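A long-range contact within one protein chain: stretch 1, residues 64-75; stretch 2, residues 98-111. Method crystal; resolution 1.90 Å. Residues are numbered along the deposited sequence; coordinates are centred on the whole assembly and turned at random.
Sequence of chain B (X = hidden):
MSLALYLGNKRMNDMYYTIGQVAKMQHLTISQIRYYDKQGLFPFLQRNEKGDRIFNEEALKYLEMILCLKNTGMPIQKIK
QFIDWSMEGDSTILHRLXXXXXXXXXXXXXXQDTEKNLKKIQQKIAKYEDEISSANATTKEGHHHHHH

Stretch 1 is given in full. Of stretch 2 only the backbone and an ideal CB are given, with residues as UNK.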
# COMPACT_ATOMS: atom_id res chain seq x y z
N GLU B 64 -12.70 -9.52 9.08
CA GLU B 64 -12.43 -8.10 9.22
C GLU B 64 -10.99 -7.88 9.64
O GLU B 64 -10.36 -6.93 9.19
CB GLU B 64 -13.39 -7.46 10.21
CG GLU B 64 -14.83 -7.42 9.69
CD GLU B 64 -15.73 -6.50 10.49
OE1 GLU B 64 -15.38 -5.31 10.65
OE2 GLU B 64 -16.80 -6.97 10.95
N MSE B 65 -10.47 -8.76 10.50
CA MSE B 65 -9.08 -8.59 10.92
C MSE B 65 -8.17 -8.99 9.79
O MSE B 65 -7.18 -8.33 9.54
CB MSE B 65 -8.75 -9.40 12.18
CG MSE B 65 -7.30 -9.20 12.66
SE MSE B 65 -6.83 -7.35 13.12
CE MSE B 65 -7.95 -7.25 14.70
N ILE B 66 -8.51 -10.07 9.10
CA ILE B 66 -7.68 -10.50 7.98
C ILE B 66 -7.54 -9.31 7.05
O ILE B 66 -6.43 -8.94 6.69
CB ILE B 66 -8.30 -11.70 7.22
CG1 ILE B 66 -8.35 -12.92 8.15
CG2 ILE B 66 -7.50 -12.01 5.98
CD1 ILE B 66 -7.03 -13.22 8.85
N LEU B 67 -8.66 -8.68 6.72
CA LEU B 67 -8.63 -7.53 5.83
C LEU B 67 -7.86 -6.34 6.41
O LEU B 67 -7.16 -5.64 5.69
CB LEU B 67 -10.06 -7.10 5.47
CG LEU B 67 -10.89 -8.15 4.71
CD1 LEU B 67 -12.29 -7.65 4.48
CD2 LEU B 67 -10.21 -8.46 3.40
N CYS B 68 -8.02 -6.12 7.71
CA CYS B 68 -7.34 -5.03 8.39
C CYS B 68 -5.83 -5.20 8.29
O CYS B 68 -5.12 -4.27 7.95
CB CYS B 68 -7.77 -5.00 9.86
SG CYS B 68 -6.81 -3.90 10.93
N LEU B 69 -5.36 -6.40 8.59
CA LEU B 69 -3.94 -6.71 8.54
C LEU B 69 -3.40 -6.67 7.11
O LEU B 69 -2.28 -6.24 6.87
CB LEU B 69 -3.69 -8.09 9.16
CG LEU B 69 -4.04 -8.19 10.65
CD1 LEU B 69 -3.93 -9.62 11.13
CD2 LEU B 69 -3.11 -7.30 11.43
N LYS B 70 -4.21 -7.12 6.16
CA LYS B 70 -3.79 -7.12 4.77
C LYS B 70 -3.76 -5.70 4.22
O LYS B 70 -2.86 -5.34 3.47
CB LYS B 70 -4.73 -8.01 3.93
CG LYS B 70 -4.61 -7.84 2.43
CD LYS B 70 -5.50 -6.69 1.95
CE LYS B 70 -5.57 -6.59 0.43
NZ LYS B 70 -6.55 -5.53 0.02
N ASN B 71 -4.74 -4.89 4.60
CA ASN B 71 -4.80 -3.51 4.13
C ASN B 71 -3.74 -2.62 4.77
O ASN B 71 -3.59 -1.46 4.39
CB ASN B 71 -6.19 -2.94 4.37
CG ASN B 71 -7.22 -3.48 3.39
OD1 ASN B 71 -8.42 -3.45 3.65
ND2 ASN B 71 -6.75 -3.97 2.25
N THR B 72 -3.03 -3.15 5.76
CA THR B 72 -1.98 -2.39 6.41
C THR B 72 -0.62 -2.96 6.07
O THR B 72 0.38 -2.66 6.73
CB THR B 72 -2.17 -2.31 7.95
OG1 THR B 72 -2.48 -3.60 8.48
CG2 THR B 72 -3.29 -1.35 8.29
N GLY B 73 -0.59 -3.81 5.05
CA GLY B 73 0.65 -4.38 4.58
C GLY B 73 1.24 -5.61 5.24
O GLY B 73 2.40 -5.95 4.96
N MSE B 74 0.49 -6.31 6.10
CA MSE B 74 1.08 -7.49 6.71
C MSE B 74 1.20 -8.58 5.67
O MSE B 74 0.27 -8.82 4.91
CB MSE B 74 0.26 -8.02 7.90
CG MSE B 74 0.97 -9.23 8.51
SE MSE B 74 -0.01 -9.90 10.04
CE MSE B 74 0.30 -8.44 11.27
N PRO B 75 2.37 -9.23 5.58
CA PRO B 75 2.61 -10.30 4.61
C PRO B 75 1.56 -11.40 4.80
O PRO B 75 1.13 -11.67 5.92
CB PRO B 75 4.01 -10.76 4.96
CG PRO B 75 4.66 -9.48 5.40
CD PRO B 75 3.61 -8.87 6.28
N UNK B 98 1.99 -10.22 20.74
CA UNK B 98 3.22 -9.68 20.20
C UNK B 98 3.06 -9.25 18.74
O UNK B 98 3.48 -8.15 18.37
CB UNK B 98 4.34 -10.71 20.33
N UNK B 99 2.45 -10.11 17.92
CA UNK B 99 2.24 -9.82 16.50
C UNK B 99 1.47 -8.53 16.29
O UNK B 99 1.81 -7.72 15.43
CB UNK B 99 1.50 -10.98 15.83
N UNK B 100 0.42 -8.34 17.08
CA UNK B 100 -0.39 -7.14 16.97
C UNK B 100 0.41 -5.91 17.36
O UNK B 100 0.32 -4.88 16.70
CB UNK B 100 -1.64 -7.26 17.84
N UNK B 101 1.19 -6.03 18.43
CA UNK B 101 1.97 -4.91 18.90
C UNK B 101 2.97 -4.49 17.83
O UNK B 101 3.18 -3.31 17.61
CB UNK B 101 2.69 -5.26 20.21
N UNK B 102 3.56 -5.45 17.14
CA UNK B 102 4.50 -5.10 16.08
C UNK B 102 3.74 -4.42 14.93
O UNK B 102 4.20 -3.42 14.36
CB UNK B 102 5.24 -6.34 15.58
N UNK B 103 2.58 -4.96 14.59
CA UNK B 103 1.80 -4.37 13.51
C UNK B 103 1.40 -2.94 13.85
O UNK B 103 1.43 -2.06 13.00
CB UNK B 103 0.56 -5.21 13.23
N UNK B 104 1.02 -2.72 15.10
CA UNK B 104 0.64 -1.38 15.53
C UNK B 104 1.83 -0.46 15.24
O UNK B 104 1.69 0.59 14.63
CB UNK B 104 0.25 -1.35 17.01
N UNK B 105 3.01 -0.89 15.68
CA UNK B 105 4.22 -0.09 15.45
C UNK B 105 4.36 0.16 13.93
O UNK B 105 4.61 1.28 13.50
CB UNK B 105 5.46 -0.80 16.01
N UNK B 106 4.17 -0.88 13.13
CA UNK B 106 4.27 -0.74 11.68
C UNK B 106 3.21 0.23 11.12
O UNK B 106 3.49 1.05 10.25
CB UNK B 106 4.13 -2.11 11.02
N UNK B 107 2.00 0.14 11.63
CA UNK B 107 0.96 1.01 11.13
C UNK B 107 1.24 2.46 11.53
O UNK B 107 0.98 3.37 10.76
CB UNK B 107 -0.41 0.56 11.65
N UNK B 108 1.77 2.68 12.73
CA UNK B 108 2.10 4.05 13.13
C UNK B 108 3.12 4.63 12.15
O UNK B 108 3.02 5.78 11.73
CB UNK B 108 2.64 4.09 14.56
N UNK B 109 4.12 3.83 11.79
CA UNK B 109 5.14 4.29 10.85
C UNK B 109 4.50 4.57 9.49
O UNK B 109 4.85 5.54 8.80
CB UNK B 109 6.26 3.26 10.72
N UNK B 110 3.59 3.69 9.09
CA UNK B 110 2.89 3.82 7.83
C UNK B 110 2.15 5.15 7.76
O UNK B 110 2.19 5.83 6.74
CB UNK B 110 1.92 2.65 7.64
N UNK B 111 1.47 5.53 8.84
CA UNK B 111 0.73 6.79 8.86
C UNK B 111 1.73 7.95 8.72
O UNK B 111 1.52 8.88 7.96
CB UNK B 111 -0.09 6.92 10.14

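Backbone angles near -60/-42 throughout 98-111 define one continuous helix, its axis inclined at 45° to helix 64-70 with a closest approach of 12.2 Å. Side chains fill the gap between the helices, while Thr72, past helix 64-70, comes nearer with its backbone; the CA-to-CB direction is therefore the first test at each position.

At 98 nothing of stretch 1 lies within 5.5 Å of the ideal CB, and almost any helix-compatible residue would serve; it is Lys98. Position 99 points toward stretch 1, its CB 5.4 Å from Met74 CE. A methyl group at that range favours a medium apolar side chain such as leucine, isoleucine or methionine. The residue is Leu99, whose CD2 lies 3.5 Å from Met74 CE.

Position 100 is directed sideways with no stretch 1 atom near its CB, so contact requires a long side chain that bends back; the apolar ends of Met65, Leu69 and Met74 make methionine or leucine plausible. Met100, modelled as selenomethionine, bends with chi1 and chi2 both m. Its CE reaches 3.5 Å from Leu69 CD2, and its SE sits 4.2 Å from Met65 SE.

Positions 101 and 102 meet open space and set no requirement; they hold Lys101 and Gln102.

Position 103 is the most constrained. Its CB points toward stretch 1, 3.8 Å from Met74 CE and 4.6 Å from Leu69 CD2, which alone would suit an apolar residue. Farther along, however, Thr72 offers OG1 and its carbonyl O, so a long side chain with a terminal donor fits equally well. Gln103 meets both demands: its CG packs 3.9 Å from Leu69 CD2, while NE2 donates a hydrogen bond to Thr72 OG1 (2.9 Å, 139°) and a weak one to Thr72 O (3.3 Å, 129°).

Positions 104 and 105 are out of reach and undemanding: Glu104 and Ala105. Position 106 points toward stretch 1 across a gap, so a small or polar residue is acceptable; Asn106 CB, 5.7 Å from Thr72 O, makes no contact.

At 107 the backbones come close, with its CA 6.5 Å from Thr72 CA. CB points sideways, 4.8 Å from Thr72 CG2, favouring a compact residue such as valine, alanine or threonine. Val107 places CG2 3.7 Å from Thr72 CB.

Nothing in stretch 1 restricts 108 or 109, which are Leu108 and Gln109. Position 110 points toward stretch 1 but has no neighbour within 5.5 Å of CB, leaving room for a leucine, methionine or longer polar chain. Leu110 brings CD2 to 4.2 Å from Thr72 O. Position 111 is again out of reach; Ile111 occupies it.

Stretch 2, residues 98-111: KLMKQQEANVLQLI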
# COMPACT_ATOMS: atom_id res chain seq x y z
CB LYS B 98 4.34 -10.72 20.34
CG LYS B 98 5.68 -10.33 19.69
CD LYS B 98 6.13 -8.91 20.04
CE LYS B 98 6.27 -8.69 21.54
NZ LYS B 98 6.81 -7.34 21.83
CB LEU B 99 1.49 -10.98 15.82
CG LEU B 99 1.95 -11.36 14.41
CD1 LEU B 99 0.88 -12.18 13.73
CD2 LEU B 99 2.25 -10.11 13.59
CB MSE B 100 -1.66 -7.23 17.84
CG MSE B 100 -2.69 -8.18 17.30
SE MSE B 100 -3.38 -7.61 15.55
CE MSE B 100 -2.44 -8.91 14.49
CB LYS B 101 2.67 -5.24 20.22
CG LYS B 101 1.70 -5.31 21.40
CD LYS B 101 2.39 -5.58 22.73
CE LYS B 101 3.26 -4.40 23.14
NZ LYS B 101 3.96 -4.64 24.44
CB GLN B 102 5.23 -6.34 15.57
CG GLN B 102 6.00 -7.07 16.67
CD GLN B 102 6.77 -8.27 16.14
OE1 GLN B 102 6.20 -9.12 15.46
NE2 GLN B 102 8.05 -8.36 16.48
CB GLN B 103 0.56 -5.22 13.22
CG GLN B 103 -0.20 -4.78 11.97
CD GLN B 103 0.64 -4.80 10.71
OE1 GLN B 103 1.76 -5.30 10.70
NE2 GLN B 103 0.10 -4.26 9.63
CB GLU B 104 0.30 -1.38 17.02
CG GLU B 104 0.31 0.00 17.66
CD GLU B 104 0.14 -0.05 19.16
OE1 GLU B 104 0.68 -0.99 19.78
OE2 GLU B 104 -0.52 0.87 19.70
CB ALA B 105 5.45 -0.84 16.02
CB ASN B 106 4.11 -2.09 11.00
CG ASN B 106 5.35 -2.95 11.11
OD1 ASN B 106 6.47 -2.45 11.03
ND2 ASN B 106 5.16 -4.26 11.27
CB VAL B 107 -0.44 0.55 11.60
CG1 VAL B 107 -1.50 1.50 11.08
CG2 VAL B 107 -0.72 -0.84 11.06
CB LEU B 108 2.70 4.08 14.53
CG LEU B 108 1.87 4.29 15.81
CD1 LEU B 108 0.51 4.90 15.49
CD2 LEU B 108 1.72 2.97 16.53
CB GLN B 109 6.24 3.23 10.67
CG GLN B 109 7.39 3.71 9.78
CD GLN B 109 8.13 4.90 10.41
OE1 GLN B 109 8.59 4.81 11.54
NE2 GLN B 109 8.22 6.00 9.68
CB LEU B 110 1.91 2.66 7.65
CG LEU B 110 0.96 2.70 6.43
CD1 LEU B 110 1.77 2.75 5.14
CD2 LEU B 110 0.05 1.47 6.46
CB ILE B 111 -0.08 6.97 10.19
CG1 ILE B 111 -1.36 6.15 10.17
CG2 ILE B 111 -0.49 8.42 10.37
CD1 ILE B 111 -1.16 4.71 10.09
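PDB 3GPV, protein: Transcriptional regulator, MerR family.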